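Local coordinates for protein metazoan TIR-STING fusion (Crassostrea gigas, PDB 6WT6) that joins a TIR domain to a STING ligand-binding domain in one chain, and probably serves in innate immune signalling as relatives of both families do, at residues 83-95 with 117-129. Sequence-based numbering, arbitrary orientation.
Sequences CSKNVILVISPAS and NVCLVPVLLGGVK
Asn86 and Val87 both grip Cys119 O where strands 87-91 and 120-124 of the parallel TIR-domain sheet come together, the second of them at the sheet's edge within this chain. Asn86 ND2, 3.1 Å from Cys119 O, and Val87 N arrive from opposite faces of its carbonyl plane. Asn86 gets there because its CG sits beside its own backbone N (chi1 -69°), which turns the amide in toward Cys119. Val87 also lays CG2 against Cys119 SG, and its O accepts from Val121 N. Ile88 points the same way as Val121, with CG2 3.6 Å from Val123 CG2, on the face covered by helix 153-159. Leu89 turns to the other face, where its CD1 meets Leu120 CD2 at 3.7 Å, near Met105 of helix 104-108. Leu89 N donates to Val121 O, and Leu89 O accepts from Val123 N at 2.7 Å. Val90 CG1 rests on Leu125 CD1, back on the Ile88 face. Ile91 N then bonds to Val123 O and Ile91 O to Leu125 N, ending the ladder. Ser92 N-caps the following helix; its OG accepts from Ser95 N and is also hydrogen-bonded to Asp42 OD2. Finally, the Pro93 ring crosses Val128 at about a right angle, CD 3.7 Å from CG1.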
ATOM      1  N   CYS A  83       2.319 -19.985   8.073  1.00 43.51           N
ATOM      2  CA  CYS A  83       3.059 -21.235   8.150  1.00 41.57           C
ATOM      3  C   CYS A  83       2.526 -22.303   7.208  1.00 44.09           C
ATOM      4  O   CYS A  83       3.002 -23.441   7.254  1.00 48.02           O
ATOM      5  CB  CYS A  83       3.034 -21.772   9.583  1.00 44.27           C
ATOM      6  SG  CYS A  83       3.672 -20.619  10.816  1.00 45.91           S
ATOM      7  N   SER A  84       1.552 -21.980   6.368  1.00 44.06           N
ATOM      8  CA  SER A  84       0.987 -22.943   5.436  1.00 49.92           C
ATOM      9  C   SER A  84       1.457 -22.627   4.024  1.00 49.26           C
ATOM     10  O   SER A  84       1.298 -21.500   3.542  1.00 45.93           O
ATOM     11  CB  SER A  84      -0.541 -22.951   5.502  1.00 51.41           C
ATOM     12  OG  SER A  84      -0.991 -23.587   6.687  1.00 56.20           O
ATOM     13  N   LYS A  85       2.047 -23.631   3.374  1.00 50.99           N
ATOM     14  CA  LYS A  85       2.486 -23.480   1.992  1.00 50.98           C
ATOM     15  C   LYS A  85       1.315 -23.125   1.083  1.00 48.07           C
ATOM     16  O   LYS A  85       1.376 -22.152   0.321  1.00 46.38           O
ATOM     17  CB  LYS A  85       3.171 -24.770   1.546  1.00 55.18           C
ATOM     18  CG  LYS A  85       3.425 -24.902   0.065  1.00 54.67           C
ATOM     19  CD  LYS A  85       3.536 -26.375  -0.286  1.00 59.34           C
ATOM     20  CE  LYS A  85       4.051 -26.587  -1.686  1.00 60.55           C
ATOM     21  NZ  LYS A  85       5.501 -26.290  -1.757  1.00 63.74           N
ATOM     22  N   ASN A  86       0.232 -23.891   1.163  1.00 46.89           N
ATOM     23  CA  ASN A  86      -0.984 -23.608   0.419  1.00 48.99           C
ATOM     24  C   ASN A  86      -2.132 -23.332   1.386  1.00 49.48           C
ATOM     25  O   ASN A  86      -2.113 -23.750   2.546  1.00 51.48           O
ATOM     26  CB  ASN A  86      -1.349 -24.771  -0.518  1.00 52.12           C
ATOM     27  CG  ASN A  86      -0.364 -24.927  -1.671  1.00 52.08           C
ATOM     28  OD1 ASN A  86       0.675 -25.573  -1.535  1.00 54.00           O
ATOM     29  ND2 ASN A  86      -0.697 -24.344  -2.816  1.00 50.05           N
ATOM     30  N   VAL A  87      -3.130 -22.599   0.899  1.00 44.83           N
ATOM     31  CA  VAL A  87      -4.367 -22.353   1.633  1.00 45.11           C
ATOM     32  C   VAL A  87      -5.514 -22.901   0.796  1.00 46.31           C
ATOM     33  O   VAL A  87      -5.711 -22.477  -0.351  1.00 44.38           O
ATOM     34  CB  VAL A  87      -4.577 -20.859   1.938  1.00 40.75           C
ATOM     35  CG1 VAL A  87      -5.956 -20.629   2.535  1.00 40.87           C
ATOM     36  CG2 VAL A  87      -3.504 -20.359   2.886  1.00 39.48           C
ATOM     37  N   ILE A  88      -6.266 -23.839   1.364  1.00 50.75           N
ATOM     38  CA  ILE A  88      -7.401 -24.464   0.693  1.00 51.61           C
ATOM     39  C   ILE A  88      -8.672 -23.752   1.140  1.00 55.17           C
ATOM     40  O   ILE A  88      -9.018 -23.766   2.328  1.00 58.49           O
ATOM     41  CB  ILE A  88      -7.468 -25.968   1.000  1.00 53.00           C
ATOM     42  CG1 ILE A  88      -6.285 -26.700   0.361  1.00 52.42           C
ATOM     43  CG2 ILE A  88      -8.783 -26.559   0.523  1.00 51.30           C
ATOM     44  CD1 ILE A  88      -6.182 -28.154   0.759  1.00 53.98           C
ATOM     45  N   LEU A  89      -9.365 -23.120   0.193  1.00 55.53           N
ATOM     46  CA  LEU A  89     -10.617 -22.421   0.458  1.00 54.00           C
ATOM     47  C   LEU A  89     -11.785 -23.342   0.130  1.00 60.06           C
ATOM     48  O   LEU A  89     -11.919 -23.796  -1.011  1.00 65.28           O
ATOM     49  CB  LEU A  89     -10.713 -21.135  -0.364  1.00 51.97           C
ATOM     50  CG  LEU A  89      -9.686 -20.027  -0.122  1.00 53.79           C
ATOM     51  CD1 LEU A  89      -9.951 -18.857  -1.062  1.00 56.79           C
ATOM     52  CD2 LEU A  89      -9.708 -19.565   1.325  1.00 53.17           C
ATOM     53  N   VAL A  90     -12.626 -23.615   1.126  1.00 62.13           N
ATOM     54  CA  VAL A  90     -13.825 -24.429   0.945  1.00 63.86           C
ATOM     55  C   VAL A  90     -14.983 -23.468   0.691  1.00 68.13           C
ATOM     56  O   VAL A  90     -15.566 -22.916   1.626  1.00 69.25           O
ATOM     57  CB  VAL A  90     -14.090 -25.329   2.152  1.00 63.33           C
ATOM     58  CG1 VAL A  90     -15.280 -26.237   1.881  1.00 63.10           C
ATOM     59  CG2 VAL A  90     -12.851 -26.144   2.491  1.00 63.45           C
ATOM     60  N   ILE A  91     -15.322 -23.276  -0.579  1.00 70.45           N
ATOM     61  CA  ILE A  91     -16.277 -22.259  -1.001  1.00 74.37           C
ATOM     62  C   ILE A  91     -17.545 -22.963  -1.467  1.00 78.55           C
ATOM     63  O   ILE A  91     -17.562 -23.606  -2.525  1.00 79.49           O
ATOM     64  CB  ILE A  91     -15.700 -21.365  -2.105  1.00 73.26           C
ATOM     65  CG1 ILE A  91     -14.458 -20.634  -1.590  1.00 71.92           C
ATOM     66  CG2 ILE A  91     -16.753 -20.382  -2.592  1.00 72.16           C
ATOM     67  CD1 ILE A  91     -13.868 -19.662  -2.583  1.00 70.50           C
ATOM     68  N   SER A  92     -18.612 -22.828  -0.681  1.00 80.05           N
ATOM     69  CA  SER A  92     -19.911 -23.423  -0.966  1.00 82.08           C
ATOM     70  C   SER A  92     -20.942 -22.316  -1.161  1.00 84.55           C
ATOM     71  O   SER A  92     -20.601 -21.133  -1.027  1.00 85.35           O
ATOM     72  CB  SER A  92     -20.321 -24.359   0.174  1.00 83.17           C
ATOM     73  OG  SER A  92     -20.560 -23.635   1.370  1.00 81.61           O
ATOM     74  N   PRO A  93     -22.198 -22.636  -1.496  1.00 84.46           N
ATOM     75  CA  PRO A  93     -23.226 -21.583  -1.475  1.00 84.26           C
ATOM     76  C   PRO A  93     -23.403 -20.953  -0.106  1.00 82.97           C
ATOM     77  O   PRO A  93     -23.632 -19.742  -0.011  1.00 79.00           O
ATOM     78  CB  PRO A  93     -24.492 -22.321  -1.938  1.00 87.74           C
ATOM     79  CG  PRO A  93     -24.186 -23.775  -1.769  1.00 88.67           C
ATOM     80  CD  PRO A  93     -22.729 -23.885  -2.071  1.00 86.21           C
ATOM     81  N   ALA A  94     -23.292 -21.743   0.963  1.00 85.98           N
ATOM     82  CA  ALA A  94     -23.429 -21.202   2.310  1.00 86.66           C
ATOM     83  C   ALA A  94     -22.185 -20.445   2.753  1.00 87.22           C
ATOM     84  O   ALA A  94     -22.281 -19.542   3.593  1.00 87.36           O
ATOM     85  CB  ALA A  94     -23.742 -22.323   3.301  1.00 87.02           C
ATOM     86  N   SER A  95     -21.016 -20.794   2.206  1.00 87.12           N
ATOM     87  CA  SER A  95     -19.786 -20.107   2.591  1.00 86.72           C
ATOM     88  C   SER A  95     -19.822 -18.634   2.213  1.00 87.86           C
ATOM     89  O   SER A  95     -19.178 -17.808   2.870  1.00 86.47           O
ATOM     90  CB  SER A  95     -18.573 -20.782   1.948  1.00 84.78           C
ATOM     91  OG  SER A  95     -18.277 -22.021   2.569  1.00 86.44           O
ATOM     92  N   ASN A 117      -2.081 -17.352  -7.381  1.00 65.26           N
ATOM     93  CA  ASN A 117      -2.039 -18.513  -8.261  1.00 70.45           C
ATOM     94  C   ASN A 117      -1.185 -19.628  -7.673  1.00 64.90           C
ATOM     95  O   ASN A 117      -1.432 -20.808  -7.948  1.00 63.86           O
ATOM     96  CB  ASN A 117      -1.520 -18.108  -9.641  1.00 79.50           C
ATOM     97  CG  ASN A 117      -1.691 -19.205 -10.675  1.00 89.48           C
ATOM     98  OD1 ASN A 117      -2.407 -20.181 -10.451  1.00 95.62           O
ATOM     99  ND2 ASN A 117      -1.039 -19.043 -11.821  1.00 91.53           N
ATOM    100  N   VAL A 118      -0.191 -19.281  -6.859  1.00 62.99           N
ATOM    101  CA  VAL A 118       0.699 -20.291  -6.295  1.00 65.05           C
ATOM    102  C   VAL A 118       0.119 -20.861  -5.005  1.00 62.99           C
ATOM    103  O   VAL A 118       0.057 -22.079  -4.820  1.00 67.85           O
ATOM    104  CB  VAL A 118       2.103 -19.699  -6.068  1.00 64.04           C
ATOM    105  CG1 VAL A 118       2.992 -20.692  -5.330  1.00 64.58           C
ATOM    106  CG2 VAL A 118       2.735 -19.302  -7.399  1.00 63.01           C
ATOM    107  N   CYS A 119      -0.334 -19.992  -4.108  1.00 58.03           N
ATOM    108  CA  CYS A 119      -0.762 -20.349  -2.759  1.00 52.81           C
ATOM    109  C   CYS A 119      -2.204 -20.855  -2.704  1.00 54.08           C
ATOM    110  O   CYS A 119      -2.468 -21.916  -2.129  1.00 53.64           O
ATOM    111  CB  CYS A 119      -0.591 -19.142  -1.829  1.00 51.66           C
ATOM    112  SG  CYS A 119      -1.235 -19.358  -0.157  1.00 50.94           S
ATOM    113  N   LEU A 120      -3.143 -20.105  -3.277  1.00 55.10           N
ATOM    114  CA  LEU A 120      -4.557 -20.400  -3.076  1.00 51.76           C
ATOM    115  C   LEU A 120      -4.978 -21.663  -3.815  1.00 53.62           C
ATOM    116  O   LEU A 120      -4.547 -21.924  -4.941  1.00 56.51           O
ATOM    117  CB  LEU A 120      -5.416 -19.218  -3.529  1.00 49.55           C
ATOM    118  CG  LEU A 120      -5.552 -18.051  -2.544  1.00 47.60           C
ATOM    119  CD1 LEU A 120      -6.265 -16.872  -3.188  1.00 48.94           C
ATOM    120  CD2 LEU A 120      -6.292 -18.488  -1.285  1.00 47.39           C
ATOM    121  N   VAL A 121      -5.815 -22.459  -3.159  1.00 53.33           N
ATOM    122  CA  VAL A 121      -6.441 -23.634  -3.757  1.00 53.11           C
ATOM    123  C   VAL A 121      -7.944 -23.522  -3.526  1.00 53.97           C
ATOM    124  O   VAL A 121      -8.457 -24.031  -2.517  1.00 52.01           O
ATOM    125  CB  VAL A 121      -5.874 -24.937  -3.168  1.00 52.54           C
ATOM    126  CG1 VAL A 121      -6.547 -26.148  -3.804  1.00 57.88           C
ATOM    127  CG2 VAL A 121      -4.370 -24.998  -3.373  1.00 50.61           C
ATOM    128  N   PRO A 122      -8.685 -22.850  -4.412  1.00 56.51           N
ATOM    129  CA  PRO A 122     -10.137 -22.695  -4.218  1.00 59.95           C
ATOM    130  C   PRO A 122     -10.869 -23.991  -4.534  1.00 65.01           C
ATOM    131  O   PRO A 122     -10.779 -24.513  -5.648  1.00 68.26           O
ATOM    132  CB  PRO A 122     -10.510 -21.581  -5.209  1.00 62.42           C
ATOM    133  CG  PRO A 122      -9.205 -20.947  -5.615  1.00 59.54           C
ATOM    134  CD  PRO A 122      -8.190 -22.040  -5.535  1.00 57.08           C
ATOM    135  N   VAL A 123     -11.603 -24.509  -3.551  1.00 64.45           N
ATOM    136  CA  VAL A 123     -12.381 -25.733  -3.699  1.00 67.37           C
ATOM    137  C   VAL A 123     -13.850 -25.339  -3.754  1.00 69.64           C
ATOM    138  O   VAL A 123     -14.421 -24.883  -2.754  1.00 66.46           O
ATOM    139  CB  VAL A 123     -12.110 -26.725  -2.561  1.00 65.20           C
ATOM    140  CG1 VAL A 123     -12.946 -27.978  -2.746  1.00 68.18           C
ATOM    141  CG2 VAL A 123     -10.637 -27.074  -2.514  1.00 61.83           C
ATOM    142  N   LEU A 124     -14.464 -25.520  -4.919  1.00 73.85           N
ATOM    143  CA  LEU A 124     -15.837 -25.094  -5.150  1.00 76.24           C
ATOM    144  C   LEU A 124     -16.794 -26.256  -4.908  1.00 80.36           C
ATOM    145  O   LEU A 124     -16.590 -27.358  -5.429  1.00 83.34           O
ATOM    146  CB  LEU A 124     -15.996 -24.552  -6.572  1.00 77.77           C
ATOM    147  CG  LEU A 124     -15.623 -23.088  -6.836  1.00 75.93           C
ATOM    148  CD1 LEU A 124     -14.167 -22.780  -6.513  1.00 71.18           C
ATOM    149  CD2 LEU A 124     -15.938 -22.709  -8.275  1.00 79.52           C
ATOM    150  N   LEU A 125     -17.837 -26.003  -4.119  1.00 80.67           N
ATOM    151  CA  LEU A 125     -18.828 -27.007  -3.764  1.00 81.98           C
ATOM    152  C   LEU A 125     -20.212 -26.544  -4.201  1.00 87.51           C
ATOM    153  O   LEU A 125     -20.501 -25.344  -4.238  1.00 85.38           O
ATOM    154  CB  LEU A 125     -18.835 -27.285  -2.249  1.00 78.72           C
ATOM    155  CG  LEU A 125     -17.686 -28.071  -1.607  1.00 74.13           C
ATOM    156  CD1 LEU A 125     -16.395 -27.269  -1.603  1.00 69.37           C
ATOM    157  CD2 LEU A 125     -18.050 -28.499  -0.189  1.00 72.81           C
ATOM    158  N   GLY A 126     -21.066 -27.511  -4.533  1.00 94.52           N
ATOM    159  CA  GLY A 126     -22.437 -27.210  -4.893  1.00 95.65           C
ATOM    160  C   GLY A 126     -22.621 -26.513  -6.220  1.00 99.08           C
ATOM    161  O   GLY A 126     -23.722 -26.030  -6.502  1.00103.21           O
ATOM    162  N   GLY A 127     -21.580 -26.439  -7.043  1.00 97.07           N
ATOM    163  CA  GLY A 127     -21.704 -25.825  -8.348  1.00100.36           C
ATOM    164  C   GLY A 127     -21.895 -24.324  -8.296  1.00 99.45           C
ATOM    165  O   GLY A 127     -22.759 -23.780  -8.991  1.00103.29           O
ATOM    166  N   VAL A 128     -21.098 -23.641  -7.470  1.00 95.19           N
ATOM    167  CA  VAL A 128     -21.165 -22.184  -7.439  1.00 93.46           C
ATOM    168  C   VAL A 128     -20.562 -21.598  -8.707  1.00 94.42           C
ATOM    169  O   VAL A 128     -20.970 -20.517  -9.152  1.00 95.49           O
ATOM    170  CB  VAL A 128     -20.472 -21.636  -6.176  1.00 85.74           C
ATOM    171  CG1 VAL A 128     -21.139 -22.188  -4.925  1.00 85.36           C
ATOM    172  CG2 VAL A 128     -18.990 -21.969  -6.186  1.00 80.99           C
ATOM    173  N   LYS A 129     -19.594 -22.297  -9.309  1.00 93.03           N
ATOM    174  CA  LYS A 129     -18.935 -21.895 -10.548  1.00 93.47           C
ATOM    175  C   LYS A 129     -18.065 -20.657 -10.350  1.00 88.78           C
ATOM    176  O   LYS A 129     -18.274 -19.872  -9.417  1.00 84.77           O
ATOM    177  CB  LYS A 129     -19.964 -21.667 -11.662  1.00 99.49           C
ATOM    178  CG  LYS A 129     -20.815 -22.893 -11.975  1.00102.13           C
ATOM    179  CD  LYS A 129     -22.247 -22.510 -12.326  1.00107.40           C
ATOM    180  CE  LYS A 129     -23.088 -23.739 -12.643  1.00112.87           C
ATOM    181  NZ  LYS A 129     -24.500 -23.387 -12.962  1.00118.33           N
TER